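Long-range contacts in globin (Bacillus anthracis, PDB 5V3U), which is a group II truncated hemoglobin that probably binds oxygen at its heme and holds cyanide there in this crystal: residues Glu19-Thr24 with Thr101-His106; Ser27-His32 with Glu88-Cys93; Thr83-Glu88 with Thr125-Gly130. The protein carries 1 engineered substitution. All coordinates share one frame; numbering follows the deposited sequence.

Interaction 1: residues Glu19-Thr24 with Thr101-His106; sequences EILVDT and TGVHGH. With SO4 (sulfate ion), chain F.
The turn that joins the last two helices of this truncated globin leans on helix 14-30, and Thr-101, at the end of the first of those helices, makes most of the contact. Its methyl group does the touching: CG2 stands 3.5 Å from Ile-20 CG2, 3.7 Å from Leu-21 CA and 3.8 Å from Thr-24 OG1, resting over one turn of the opposing helix. The Ile-20 and Thr-24 side chains both run past Thr-101 in the opposite sense, whereas that of Leu-21 crosses it at roughly a right angle and brings CD1 within 3.6 Å of Thr-101 OG1. With chi1 at 66°, that hydroxyl is tucked between backbone N and carbonyl carbon, facing back to its own helix, where it hydrogen-bonds to Ala-97 O. Thr-24, in a different rotamer, likewise bonds back along its helix: OG1 lies 2.9 Å from Ile-20 O, a carbonyl that also accepts Thr-24 N. Across the interface both hydroxyls make only van der Waals contact with carbon. Gly-102, with positive phi, ends the helix and turns the chain toward Val-103, whose CG2 meets Leu-21 CD1 loosely at 4.5 Å. Beyond it, Gly-105 N gives a nearly straight bond (170°) to a sulfate, probably from the crystallisation liquor. Leu-21 also packs on Met-94, Ala-97 and Met-98 of helix 84-101, while Val-22, pointing away from the turn, packs against helix 44-57.

Interaction 2: residues Ser27-His32 with Glu88-Cys93; sequences SYVSKH and EALLSC. Engineered in segment 88-93: Leu-90 (natural residue Trp). With HEM (protoporphyrin IX containing Fe), chain C.
Cys-93 is wedged against the end of helix 14-30, and the dense part of the contact is gathered round its side chain. SG lies 3.6 Å from Tyr-28 CB and 3.8 Å from Val-29 N, and the cysteine CB is 3.7 Å from the same Tyr-28 CB. The sulfur is also 3.8 Å from His-32 CD2, approaching that ring obliquely. A second close point lies one helical turn earlier, where Ala-89 CB sits over one face of the His-32 imidazole, 3.4 Å from its NE2. His-32 reaches this place because CG is anti to the backbone N (chi1 -163°), which swings the ring across to helix 84-101; a hydrogen bond between ND1 and Asp-34 N probably fixes the rotation of the ring. Packing slackens toward the heme: Val-29 CG2 is 4.2 Å from CD2 of the engineered Leu-90, a residue that is tryptophan in the natural protein. Leu-90 itself turns to the porphyrin, its CG 3.8 Å from the vinyl carbon CAB, and comes close to the bound cyanide. On the more open flank the Tyr-28 side chain starts toward helix 84-101, but its far end leads away, and its OH is hydrogen-bonded to Asp-100. Helices 14-30 and 84-101 thus meet beside the heme pocket, with Leu-35 lying against both Val-29 and Cys-93, and Phe-25 of helix 14-30 against both Leu-90 and Cys-93.

Interaction 3: residues Thr83-Glu88 with Thr125-Gly130; sequences TPKRAE and TPNETG. With HEM (protoporphyrin IX containing Fe), chain C.
Lys-85 leaves helix 84-101 with an extended start and then bends at chi3 (-98°) and chi4 (82°), a double turn that curls its ammonium round to the carboxylate of Glu-128. The glutamate chain is bent as well, at chi2, and the two side chains approach at a slant. Their salt bridge, 3.0 Å from Lys-85 NZ to Glu-128 OE2, uses the anti side of the oxygen and lies 25° out of the carboxylate plane. Glu-131 OE2 adds a weak, long ion pair to the same NZ. Nearer the helix start, the Asn-127 amide is laid against the first turn: ND2 is 3.3 Å from Pro-84 CB, and OD1 is 3.5 Å from Lys-85 CB. That oxygen also takes a weak bond from Glu-128 N, which may help to orient the amide. Thr-83 occupies the N-cap position, its OG1 accepting from Arg-86 N at 3.1 Å, while its methyl CG2 turns to the tail and rests 3.7 Å from Thr-125 CB. Thr-125 O takes a CA-H...O contact from Thr-83 CA (3.5 Å), and Pro-84 CD packs 3.3 Å from the same oxygen. Ala-87, on the inner side of the helix, touches the heme vinyl group, and Thr-125 packs on Met-72 of the second subunit. Chemically, one surface salt bridge joins the two segments, backed by the CA-H...O contact and van der Waals packing; crystal neighbours also touch much of the tail. The ion pair, formed between a partly exposed lysine and an exposed glutamate, is probably weakened by solvent screening.

Overall arrangement
The three contacts join helices 14-30 and 84-101, the turn before helix 105-122 and the tail after it, within the small all-helical fold of a truncated globin; only interaction 2 is buried. Along the chain, segments 19-24 and 27-32 come first, then 83-88 and 88-93, which share Glu-88, then 101-106 and 125-130. Interactions 1 and 2 both use helix 14-30, with centres about 14 Å apart; interactions 2 and 3 both use helix 84-101, also about 14 Å between centres, and both touch the heme. Interactions 1 and 3 lie on opposite sides of the chain's centre, about 26 Å apart. Helix 84-101 thus runs past the heme, linking the pocket to the C-terminal tail at the subunit boundary.

Interaction 1: residues Glu19-Thr24 with Thr101-His106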
# COMPACT_ATOMS: atom_id res chain seq x y z
N GLU A 19 -14.19 -12.54 10.36
CA GLU A 19 -14.86 -11.25 10.51
C GLU A 19 -14.51 -10.60 11.84
O GLU A 19 -14.10 -9.43 11.88
CB GLU A 19 -16.38 -11.41 10.39
CG GLU A 19 -16.86 -11.98 9.06
CD GLU A 19 -16.89 -10.97 7.92
OE1 GLU A 19 -17.23 -9.79 8.15
OE2 GLU A 19 -16.59 -11.38 6.77
N ILE A 20 -14.64 -11.35 12.93
CA ILE A 20 -14.45 -10.81 14.28
C ILE A 20 -12.99 -10.44 14.51
O ILE A 20 -12.69 -9.36 15.03
CB ILE A 20 -14.93 -11.82 15.34
CG1 ILE A 20 -16.42 -12.12 15.22
CG2 ILE A 20 -14.66 -11.30 16.73
CD1 ILE A 20 -16.96 -13.07 16.32
N LEU A 21 -12.07 -11.35 14.18
CA LEU A 21 -10.66 -11.09 14.43
C LEU A 21 -10.19 -9.84 13.69
O LEU A 21 -9.56 -8.96 14.29
CB LEU A 21 -9.83 -12.31 14.01
CG LEU A 21 -8.31 -12.21 13.92
CD1 LEU A 21 -7.67 -12.32 15.27
CD2 LEU A 21 -7.82 -13.33 13.03
N VAL A 22 -10.57 -9.71 12.41
CA VAL A 22 -10.14 -8.58 11.61
C VAL A 22 -10.75 -7.28 12.12
O VAL A 22 -10.06 -6.25 12.19
CB VAL A 22 -10.47 -8.84 10.13
CG1 VAL A 22 -10.31 -7.57 9.28
CG2 VAL A 22 -9.56 -9.92 9.60
N ASP A 23 -12.03 -7.30 12.51
CA ASP A 23 -12.61 -6.10 13.12
C ASP A 23 -11.88 -5.72 14.41
O ASP A 23 -11.54 -4.55 14.62
CB ASP A 23 -14.11 -6.28 13.38
CG ASP A 23 -14.95 -6.17 12.09
OD1 ASP A 23 -14.42 -5.65 11.09
OD2 ASP A 23 -16.12 -6.61 12.09
N THR A 24 -11.63 -6.69 15.29
CA THR A 24 -10.91 -6.39 16.53
C THR A 24 -9.50 -5.93 16.23
O THR A 24 -8.94 -5.07 16.93
CB THR A 24 -10.88 -7.64 17.42
OG1 THR A 24 -12.21 -8.14 17.57
CG2 THR A 24 -10.28 -7.35 18.79
N THR A 101 -10.44 -12.90 20.42
CA THR A 101 -11.38 -13.70 19.65
C THR A 101 -11.21 -15.20 19.88
O THR A 101 -11.96 -15.99 19.29
CB THR A 101 -11.28 -13.34 18.16
OG1 THR A 101 -10.00 -13.74 17.65
CG2 THR A 101 -11.42 -11.85 17.99
N GLY A 102 -10.28 -15.60 20.74
CA GLY A 102 -10.19 -16.99 21.17
C GLY A 102 -9.35 -17.88 20.29
O GLY A 102 -9.56 -19.10 20.31
N VAL A 103 -8.41 -17.32 19.54
CA VAL A 103 -7.57 -18.09 18.62
C VAL A 103 -6.33 -18.56 19.37
O VAL A 103 -5.51 -17.75 19.81
CB VAL A 103 -7.20 -17.24 17.39
CG1 VAL A 103 -6.65 -18.13 16.29
CG2 VAL A 103 -8.41 -16.45 16.85
N HIS A 104 -6.18 -19.88 19.51
CA HIS A 104 -5.14 -20.46 20.36
C HIS A 104 -4.64 -21.76 19.72
O HIS A 104 -5.09 -22.18 18.66
CB HIS A 104 -5.67 -20.71 21.78
CG HIS A 104 -5.98 -19.45 22.54
ND1 HIS A 104 -5.00 -18.65 23.08
CD2 HIS A 104 -7.16 -18.88 22.88
CE1 HIS A 104 -5.56 -17.62 23.70
NE2 HIS A 104 -6.87 -17.74 23.60
N GLY A 105 -3.66 -22.38 20.38
CA GLY A 105 -3.13 -23.66 19.95
C GLY A 105 -2.37 -23.62 18.62
O GLY A 105 -1.78 -22.60 18.24
N HIS A 106 -2.41 -24.76 17.91
CA HIS A 106 -1.62 -24.93 16.70
C HIS A 106 -2.09 -24.01 15.59
O HIS A 106 -1.27 -23.53 14.78
CB HIS A 106 -1.69 -26.37 16.21
CG HIS A 106 -0.78 -27.30 16.94
ND1 HIS A 106 0.59 -27.13 16.95
CD2 HIS A 106 -1.04 -28.40 17.68
CE1 HIS A 106 1.14 -28.10 17.67
NE2 HIS A 106 0.17 -28.88 18.13
S SO4 F . -2.21 -21.84 23.76
O1 SO4 F . -1.13 -22.79 23.67
O2 SO4 F . -3.46 -22.54 24.06
O3 SO4 F . -1.93 -20.90 24.84
O4 SO4 F . -2.32 -21.15 22.48

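Interaction 2: residues Ser27-His32 with Glu88-Cys93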
# COMPACT_ATOMS: atom_id res chain seq x y z
N SER A 27 -9.54 -2.37 15.31
CA SER A 27 -9.80 -1.63 16.53
C SER A 27 -8.50 -1.30 17.23
O SER A 27 -8.30 -0.16 17.67
CB SER A 27 -10.74 -2.43 17.45
OG SER A 27 -10.95 -1.74 18.67
N TYR A 28 -7.58 -2.27 17.32
CA TYR A 28 -6.29 -1.98 17.92
C TYR A 28 -5.43 -1.12 17.01
O TYR A 28 -4.69 -0.25 17.49
CB TYR A 28 -5.55 -3.28 18.26
CG TYR A 28 -6.10 -3.98 19.46
CD1 TYR A 28 -6.02 -3.41 20.72
CD2 TYR A 28 -6.73 -5.22 19.33
CE1 TYR A 28 -6.54 -4.05 21.83
CE2 TYR A 28 -7.25 -5.87 20.44
CZ TYR A 28 -7.15 -5.28 21.69
OH TYR A 28 -7.67 -5.92 22.79
N VAL A 29 -5.51 -1.35 15.70
CA VAL A 29 -4.71 -0.56 14.77
C VAL A 29 -5.09 0.92 14.86
O VAL A 29 -4.23 1.79 14.91
CB VAL A 29 -4.86 -1.10 13.33
CG1 VAL A 29 -4.25 -0.11 12.32
CG2 VAL A 29 -4.19 -2.46 13.20
N SER A 30 -6.39 1.21 14.89
CA SER A 30 -6.82 2.61 14.92
C SER A 30 -6.46 3.30 16.24
O SER A 30 -6.45 4.53 16.29
CB SER A 30 -8.32 2.71 14.66
OG SER A 30 -9.09 2.13 15.71
N LYS A 31 -6.14 2.54 17.29
CA LYS A 31 -5.78 3.11 18.58
C LYS A 31 -4.29 2.99 18.89
O LYS A 31 -3.88 3.26 20.03
CB LYS A 31 -6.58 2.44 19.71
CG LYS A 31 -8.10 2.62 19.62
CD LYS A 31 -8.85 1.77 20.66
CE LYS A 31 -10.36 1.99 20.58
NZ LYS A 31 -11.16 1.17 21.56
N HIS A 32 -3.46 2.61 17.91
CA HIS A 32 -2.03 2.44 18.13
C HIS A 32 -1.27 3.61 17.52
O HIS A 32 -1.28 3.77 16.29
CB HIS A 32 -1.55 1.13 17.53
CG HIS A 32 -0.22 0.67 18.05
ND1 HIS A 32 0.90 1.48 18.04
CD2 HIS A 32 0.18 -0.51 18.59
CE1 HIS A 32 1.93 0.81 18.55
NE2 HIS A 32 1.51 -0.39 18.90
N GLU A 88 6.33 -4.61 14.01
CA GLU A 88 6.12 -5.29 15.29
C GLU A 88 4.88 -4.75 16.01
O GLU A 88 4.22 -5.50 16.73
CB GLU A 88 7.36 -5.22 16.17
CG GLU A 88 7.86 -3.82 16.46
CD GLU A 88 8.53 -3.68 17.82
OE1 GLU A 88 8.65 -4.70 18.55
OE2 GLU A 88 8.94 -2.55 18.17
N ALA A 89 4.53 -3.49 15.76
CA ALA A 89 3.29 -2.93 16.31
C ALA A 89 2.06 -3.54 15.65
O ALA A 89 1.10 -3.92 16.33
CB ALA A 89 3.30 -1.41 16.15
N LEU A 90 2.05 -3.59 14.32
CA LEU A 90 0.99 -4.28 13.60
C LEU A 90 0.79 -5.69 14.15
O LEU A 90 -0.33 -6.09 14.50
CB LEU A 90 1.35 -4.30 12.11
CG LEU A 90 0.40 -4.67 10.97
CD1 LEU A 90 0.15 -6.16 10.92
CD2 LEU A 90 -0.87 -3.87 11.09
N LEU A 91 1.88 -6.47 14.25
CA LEU A 91 1.79 -7.83 14.75
C LEU A 91 1.26 -7.86 16.18
O LEU A 91 0.47 -8.73 16.55
CB LEU A 91 3.15 -8.51 14.69
CG LEU A 91 3.62 -8.84 13.28
CD1 LEU A 91 4.96 -9.55 13.30
CD2 LEU A 91 2.56 -9.71 12.66
N SER A 92 1.69 -6.90 16.99
CA SER A 92 1.17 -6.82 18.35
C SER A 92 -0.33 -6.60 18.36
O SER A 92 -1.03 -7.13 19.23
CB SER A 92 1.89 -5.70 19.11
OG SER A 92 1.25 -5.51 20.36
N CYS A 93 -0.85 -5.79 17.43
CA CYS A 93 -2.30 -5.61 17.37
C CYS A 93 -2.99 -6.91 16.98
O CYS A 93 -4.11 -7.18 17.44
CB CYS A 93 -2.67 -4.51 16.38
SG CYS A 93 -2.22 -2.85 16.90
CHA HEM C . -3.21 -2.32 3.07
CHB HEM C . -0.07 -0.82 6.45
CHC HEM C . 1.49 -5.45 6.85
CHD HEM C . -2.27 -6.99 4.12
C1A HEM C . -2.50 -1.51 3.91
C2A HEM C . -2.60 -0.06 3.99
C3A HEM C . -1.73 0.35 4.91
C4A HEM C . -1.05 -0.82 5.46
CMA HEM C . -1.47 1.81 5.34
CAA HEM C . -3.53 0.87 3.16
CBA HEM C . -4.99 0.46 3.36
CGA HEM C . -5.89 0.98 2.26
O1A HEM C . -5.47 1.86 1.46
O2A HEM C . -7.05 0.51 2.18
C1B HEM C . 0.64 -1.95 6.83
C2B HEM C . 1.75 -1.98 7.75
C3B HEM C . 2.19 -3.23 7.84
C4B HEM C . 1.35 -4.08 7.01
CMB HEM C . 2.34 -0.75 8.49
CAB HEM C . 3.35 -3.70 8.73
CBB HEM C . 3.99 -4.85 8.49
C1C HEM C . 0.53 -6.25 6.28
C2C HEM C . 0.39 -7.68 6.49
C3C HEM C . -0.64 -8.10 5.75
C4C HEM C . -1.21 -6.97 5.03
CMC HEM C . 1.23 -8.61 7.41
CAC HEM C . -1.10 -9.57 5.72
CBC HEM C . -2.39 -9.83 5.49
C1D HEM C . -2.81 -5.85 3.56
C2D HEM C . -3.85 -5.79 2.54
C3D HEM C . -4.09 -4.50 2.26
C4D HEM C . -3.22 -3.69 3.09
CMD HEM C . -4.56 -7.00 1.89
CAD HEM C . -5.10 -3.90 1.26
CBD HEM C . -4.64 -4.08 -0.18
CGD HEM C . -5.66 -3.45 -1.11
O1D HEM C . -6.05 -2.27 -0.88
O2D HEM C . -6.08 -4.13 -2.08
NA HEM C . -1.55 -1.94 4.81
NB HEM C . 0.42 -3.26 6.40
NC HEM C . -0.46 -5.85 5.38
ND HEM C . -2.45 -4.54 3.87
FE HEM C . -1.12 -3.84 5.19

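Interaction 3: residues Thr83-Glu88 with Thr125-Gly130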
# COMPACT_ATOMS: atom_id res chain seq x y z
N THR A 83 8.19 0.68 8.85
CA THR A 83 9.44 0.41 9.55
C THR A 83 9.33 -0.92 10.27
O THR A 83 8.25 -1.50 10.37
CB THR A 83 9.72 1.53 10.55
OG1 THR A 83 8.65 1.59 11.51
CG2 THR A 83 9.80 2.86 9.83
N PRO A 84 10.46 -1.46 10.74
CA PRO A 84 10.36 -2.63 11.63
C PRO A 84 9.51 -2.35 12.85
O PRO A 84 8.70 -3.20 13.24
CB PRO A 84 11.83 -2.89 12.00
CG PRO A 84 12.58 -2.39 10.85
CD PRO A 84 11.85 -1.16 10.39
N LYS A 85 9.67 -1.17 13.45
CA LYS A 85 8.86 -0.82 14.61
C LYS A 85 7.38 -0.87 14.29
O LYS A 85 6.57 -1.31 15.11
CB LYS A 85 9.25 0.56 15.14
CG LYS A 85 8.45 1.00 16.37
CD LYS A 85 8.50 2.51 16.62
CE LYS A 85 9.55 2.88 17.67
NZ LYS A 85 10.94 2.98 17.11
N ARG A 86 6.99 -0.44 13.09
CA ARG A 86 5.58 -0.53 12.75
C ARG A 86 5.16 -1.95 12.43
O ARG A 86 4.02 -2.34 12.75
CB ARG A 86 5.26 0.42 11.61
CG ARG A 86 5.12 1.84 12.10
CD ARG A 86 5.19 2.84 10.97
NE ARG A 86 4.67 4.13 11.42
CZ ARG A 86 4.94 5.29 10.85
NH1 ARG A 86 5.77 5.35 9.80
NH2 ARG A 86 4.40 6.40 11.33
N ALA A 87 6.05 -2.76 11.86
CA ALA A 87 5.73 -4.17 11.68
C ALA A 87 5.47 -4.85 13.01
O ALA A 87 4.49 -5.61 13.16
CB ALA A 87 6.85 -4.89 10.92
N GLU A 88 6.33 -4.61 14.01
CA GLU A 88 6.12 -5.29 15.29
C GLU A 88 4.88 -4.75 16.01
O GLU A 88 4.22 -5.50 16.73
CB GLU A 88 7.36 -5.22 16.17
CG GLU A 88 7.86 -3.82 16.46
CD GLU A 88 8.53 -3.68 17.82
OE1 GLU A 88 8.65 -4.70 18.55
OE2 GLU A 88 8.94 -2.55 18.17
N THR A 125 11.37 0.70 5.12
CA THR A 125 11.97 1.87 5.72
C THR A 125 12.86 1.40 6.87
O THR A 125 12.40 0.64 7.73
CB THR A 125 10.89 2.83 6.25
OG1 THR A 125 9.88 3.01 5.25
CG2 THR A 125 11.49 4.20 6.65
N PRO A 126 14.12 1.86 6.94
CA PRO A 126 14.95 1.53 8.11
C PRO A 126 14.33 2.08 9.39
O PRO A 126 13.41 2.89 9.37
CB PRO A 126 16.29 2.21 7.80
CG PRO A 126 15.95 3.29 6.82
CD PRO A 126 14.75 2.84 6.05
N ASN A 127 14.85 1.63 10.53
CA ASN A 127 14.27 2.09 11.78
C ASN A 127 14.84 3.44 12.20
O ASN A 127 15.84 3.93 11.65
CB ASN A 127 14.49 1.08 12.89
CG ASN A 127 13.19 0.65 13.55
OD1 ASN A 127 12.23 1.43 13.62
ND2 ASN A 127 13.15 -0.58 14.02
N GLU A 128 14.18 4.06 13.17
CA GLU A 128 14.68 5.31 13.71
C GLU A 128 15.86 5.05 14.65
O GLU A 128 16.07 3.93 15.13
CB GLU A 128 13.58 6.10 14.44
CG GLU A 128 12.83 5.33 15.52
CD GLU A 128 12.47 6.22 16.71
OE1 GLU A 128 13.20 7.20 16.97
OE2 GLU A 128 11.45 5.93 17.38
N THR A 129 16.65 6.09 14.89
CA THR A 129 17.82 5.94 15.74
C THR A 129 17.39 5.38 17.09
O THR A 129 16.33 5.74 17.62
CB THR A 129 18.57 7.28 15.87
OG1 THR A 129 19.52 7.22 16.94
CG2 THR A 129 17.59 8.43 16.08
N GLY A 130 18.18 4.44 17.62
CA GLY A 130 17.78 3.66 18.78
C GLY A 130 17.47 2.20 18.48
O GLY A 130 17.24 1.42 19.42
CHA HEM C . -3.21 -2.32 3.07
CHB HEM C . -0.07 -0.82 6.45
CHC HEM C . 1.49 -5.45 6.85
CHD HEM C . -2.27 -6.99 4.12
C1A HEM C . -2.50 -1.51 3.91
C2A HEM C . -2.60 -0.06 3.99
C3A HEM C . -1.73 0.35 4.91
C4A HEM C . -1.05 -0.82 5.46
CMA HEM C . -1.47 1.81 5.34
CAA HEM C . -3.53 0.87 3.16
CBA HEM C . -4.99 0.46 3.36
CGA HEM C . -5.89 0.98 2.26
O1A HEM C . -5.47 1.86 1.46
O2A HEM C . -7.05 0.51 2.18
C1B HEM C . 0.64 -1.95 6.83
C2B HEM C . 1.75 -1.98 7.75
C3B HEM C . 2.19 -3.23 7.84
C4B HEM C . 1.35 -4.08 7.01
CMB HEM C . 2.34 -0.75 8.49
CAB HEM C . 3.35 -3.70 8.73
CBB HEM C . 3.99 -4.85 8.49
C1C HEM C . 0.53 -6.25 6.28
C2C HEM C . 0.39 -7.68 6.49
C3C HEM C . -0.64 -8.10 5.75
C4C HEM C . -1.21 -6.97 5.03
CMC HEM C . 1.23 -8.61 7.41
CAC HEM C . -1.10 -9.57 5.72
CBC HEM C . -2.39 -9.83 5.49
C1D HEM C . -2.81 -5.85 3.56
C2D HEM C . -3.85 -5.79 2.54
C3D HEM C . -4.09 -4.50 2.26
C4D HEM C . -3.22 -3.69 3.09
CMD HEM C . -4.56 -7.00 1.89
CAD HEM C . -5.10 -3.90 1.26
CBD HEM C . -4.64 -4.08 -0.18
CGD HEM C . -5.66 -3.45 -1.11
O1D HEM C . -6.05 -2.27 -0.88
O2D HEM C . -6.08 -4.13 -2.08
NA HEM C . -1.55 -1.94 4.81
NB HEM C . 0.42 -3.26 6.40
NC HEM C . -0.46 -5.85 5.38
ND HEM C . -2.45 -4.54 3.87
FE HEM C . -1.12 -3.84 5.19